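PDB 5O6M: Polyphosphate:AMP phosphotransferase from Meiothermus ruber H328, which uses inorganic polyphosphate as phosphate donor to convert AMP to ADP and ADP to ATP, and also accepts other nucleotides. Local coordinates for residues 226-231 with 236-241. The protein carries 1 engineered substitution. Numbering follows the deposited sequence.
Sequences VIPANK and NWLVSH
I227 and L238 bring strand 226-228 and helix 236-241 together, their CA atoms 7.2 Å apart. The axes of these two short segments come within 8.5 Å of each other. The chain turns back through 229-231, with K231 at the N-cap position, and enters helix 232-249, and the two run roughly antiparallel, at 146°. This is the last strand-helix unit of the P-loop kinase fold of PPK2: strand 224-228 is an outermost strand of the parallel sheet within this chain, and the helix packs back against it. No hydrogen bond links the segments; the join is entirely apolar and buried.

I227 points its side chain at the helix and divides it between two residues. With CG1 beside the backbone N (chi1 -55°), CD1 reaches L238, 3.9 Å from its CD2, while CG1 and CG2 straddle one methyl of V239: I227 CG1 lies 3.9 Å from V239 CG2. The isoleucine and valine side chains cross at about a right angle. L238 CD2 has a second neighbour in P228, whose ring carbon CD is 3.8 Å away, so this methyl rests on both strand residues. With an alanine at I227, a gap would probably open between strand and helix, leaving P228 as the remaining strand neighbour of L238 CD2 and taking from V239 CG2 the two carbons it packs on.

Y4 touches both P228 and L238, while I227 also packs on F166 and L168 of the adjacent strand 161-169. On the helix, S240 and N236 pack on L36 of helix 29-53. Within this turn N236 O takes two bonds from S240, arriving from opposite faces of the carbonyl plane: the helical one from N and a shorter one from OG at 2.6 Å, tilted 26° from that plane.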
loop_
_atom_site.group_PDB
_atom_site.type_symbol
_atom_site.label_atom_id
_atom_site.label_comp_id
_atom_site.label_asym_id
_atom_site.label_seq_id
_atom_site.Cartn_x
_atom_site.Cartn_y
_atom_site.Cartn_z
ATOM N N VAL D 226 -14.242 -12.503 26.671
ATOM C CA VAL D 226 -13.844 -13.903 26.729
ATOM C C VAL D 226 -15.053 -14.733 26.324
ATOM O O VAL D 226 -16.125 -14.620 26.927
ATOM C CB VAL D 226 -13.339 -14.289 28.126
ATOM C CG1 VAL D 226 -12.992 -15.770 28.169
ATOM C CG2 VAL D 226 -12.135 -13.445 28.501
ATOM N N ILE D 227 -14.886 -15.551 25.290
ATOM C CA ILE D 227 -15.973 -16.302 24.676
ATOM C C ILE D 227 -15.769 -17.779 25.008
ATOM O O ILE D 227 -14.801 -18.391 24.530
ATOM C CB ILE D 227 -16.033 -16.080 23.158
ATOM C CG1 ILE D 227 -16.129 -14.583 22.834
ATOM C CG2 ILE D 227 -17.196 -16.864 22.548
ATOM C CD1 ILE D 227 -17.370 -13.915 23.397
ATOM N N PRO D 228 -16.621 -18.384 25.841
ATOM C CA PRO D 228 -16.562 -19.841 26.000
ATOM C C PRO D 228 -16.728 -20.493 24.639
ATOM O O PRO D 228 -17.786 -20.374 24.014
ATOM C CB PRO D 228 -17.738 -20.151 26.935
ATOM C CG PRO D 228 -18.046 -18.849 27.616
ATOM C CD PRO D 228 -17.718 -17.780 26.616
ATOM N N ALA D 229 -15.683 -21.165 24.160
ATOM C CA ALA D 229 -15.630 -21.586 22.767
ATOM C C ALA D 229 -15.440 -23.085 22.595
ATOM O O ALA D 229 -15.166 -23.538 21.477
ATOM C CB ALA D 229 -14.518 -20.826 22.033
ATOM N N ASN D 230 -15.573 -23.877 23.661
ATOM C CA ASN D 230 -15.533 -25.324 23.479
ATOM C C ASN D 230 -16.729 -25.820 22.675
ATOM O O ASN D 230 -16.622 -26.836 21.981
ATOM C CB ASN D 230 -15.464 -26.029 24.833
ATOM C CG ASN D 230 -14.043 -26.168 25.350
ATOM O OD1 ASN D 230 -13.096 -25.626 24.767
ATOM N ND2 ASN D 230 -13.886 -26.898 26.445
ATOM N N LYS D 231 -17.867 -25.134 22.759
ATOM C CA LYS D 231 -19.061 -25.476 21.986
ATOM C C LYS D 231 -19.236 -24.444 20.879
ATOM O O LYS D 231 -19.495 -23.268 21.153
ATOM C CB LYS D 231 -20.316 -25.560 22.853
ATOM C CG LYS D 231 -20.253 -26.514 24.035
ATOM C CD LYS D 231 -21.540 -26.390 24.847
ATOM C CE LYS D 231 -21.496 -27.151 26.164
ATOM N NZ LYS D 231 -22.680 -26.824 27.020
ATOM N N ASN D 236 -20.508 -19.251 18.438
ATOM C CA ASN D 236 -21.108 -18.517 17.330
ATOM C C ASN D 236 -22.288 -17.670 17.795
ATOM O O ASN D 236 -22.446 -16.526 17.356
ATOM C CB ASN D 236 -21.544 -19.491 16.234
ATOM C CG ASN D 236 -20.381 -20.277 15.658
ATOM O OD1 ASN D 236 -19.231 -19.841 15.719
ATOM N ND2 ASN D 236 -20.676 -21.445 15.098
ATOM N N TRP D 237 -23.137 -18.214 18.675
ATOM C CA TRP D 237 -24.285 -17.441 19.144
ATOM C C TRP D 237 -23.841 -16.240 19.972
ATOM O O TRP D 237 -24.337 -15.123 19.784
ATOM C CB TRP D 237 -25.235 -18.312 19.969
ATOM C CG TRP D 237 -26.325 -17.484 20.603
ATOM C CD1 TRP D 237 -27.494 -17.087 20.018
ATOM C CD2 TRP D 237 -26.315 -16.900 21.912
ATOM N NE1 TRP D 237 -28.225 -16.316 20.891
ATOM C CE2 TRP D 237 -27.522 -16.184 22.060
ATOM C CE3 TRP D 237 -25.409 -16.921 22.977
ATOM C CZ2 TRP D 237 -27.846 -15.498 23.230
ATOM C CZ3 TRP D 237 -25.734 -16.237 24.140
ATOM C CH2 TRP D 237 -26.943 -15.536 24.255
ATOM N N LEU D 238 -22.912 -16.454 20.908
ATOM C CA LEU D 238 -22.519 -15.381 21.816
ATOM C C LEU D 238 -21.815 -14.256 21.069
ATOM O O LEU D 238 -22.122 -13.075 21.273
ATOM C CB LEU D 238 -21.627 -15.931 22.930
ATOM C CG LEU D 238 -21.218 -14.898 23.981
ATOM C CD1 LEU D 238 -22.442 -14.188 24.543
ATOM C CD2 LEU D 238 -20.416 -15.552 25.092
ATOM N N VAL D 239 -20.873 -14.602 20.189
ATOM C CA VAL D 239 -20.209 -13.574 19.393
ATOM C C VAL D 239 -21.235 -12.810 18.570
ATOM O O VAL D 239 -21.182 -11.579 18.469
ATOM C CB VAL D 239 -19.112 -14.192 18.508
ATOM C CG1 VAL D 239 -18.625 -13.175 17.488
ATOM C CG2 VAL D 239 -17.950 -14.678 19.366
ATOM N N SER D 240 -22.184 -13.527 17.965
ATOM C CA SER D 240 -23.218 -12.866 17.176
ATOM C C SER D 240 -24.027 -11.891 18.024
ATOM O O SER D 240 -24.287 -10.757 17.603
ATOM C CB SER D 240 -24.136 -13.909 16.541
ATOM O OG SER D 240 -23.405 -14.766 15.683
ATOM N N HIS D 241 -24.427 -12.308 19.227
ATOM C CA HIS D 241 -25.233 -11.430 20.072
ATOM C C HIS D 241 -24.478 -10.158 20.423
ATOM O O HIS D 241 -25.000 -9.046 20.270
ATOM C CB HIS D 241 -25.670 -12.154 21.345
ATOM C CG HIS D 241 -26.378 -11.261 22.317
ATOM N ND1 HIS D 241 -27.690 -10.872 22.150
ATOM C CD2 HIS D 241 -25.954 -10.671 23.459
ATOM C CE1 HIS D 241 -28.043 -10.082 23.149
ATOM N NE2 HIS D 241 -27.008 -9.946 23.958
#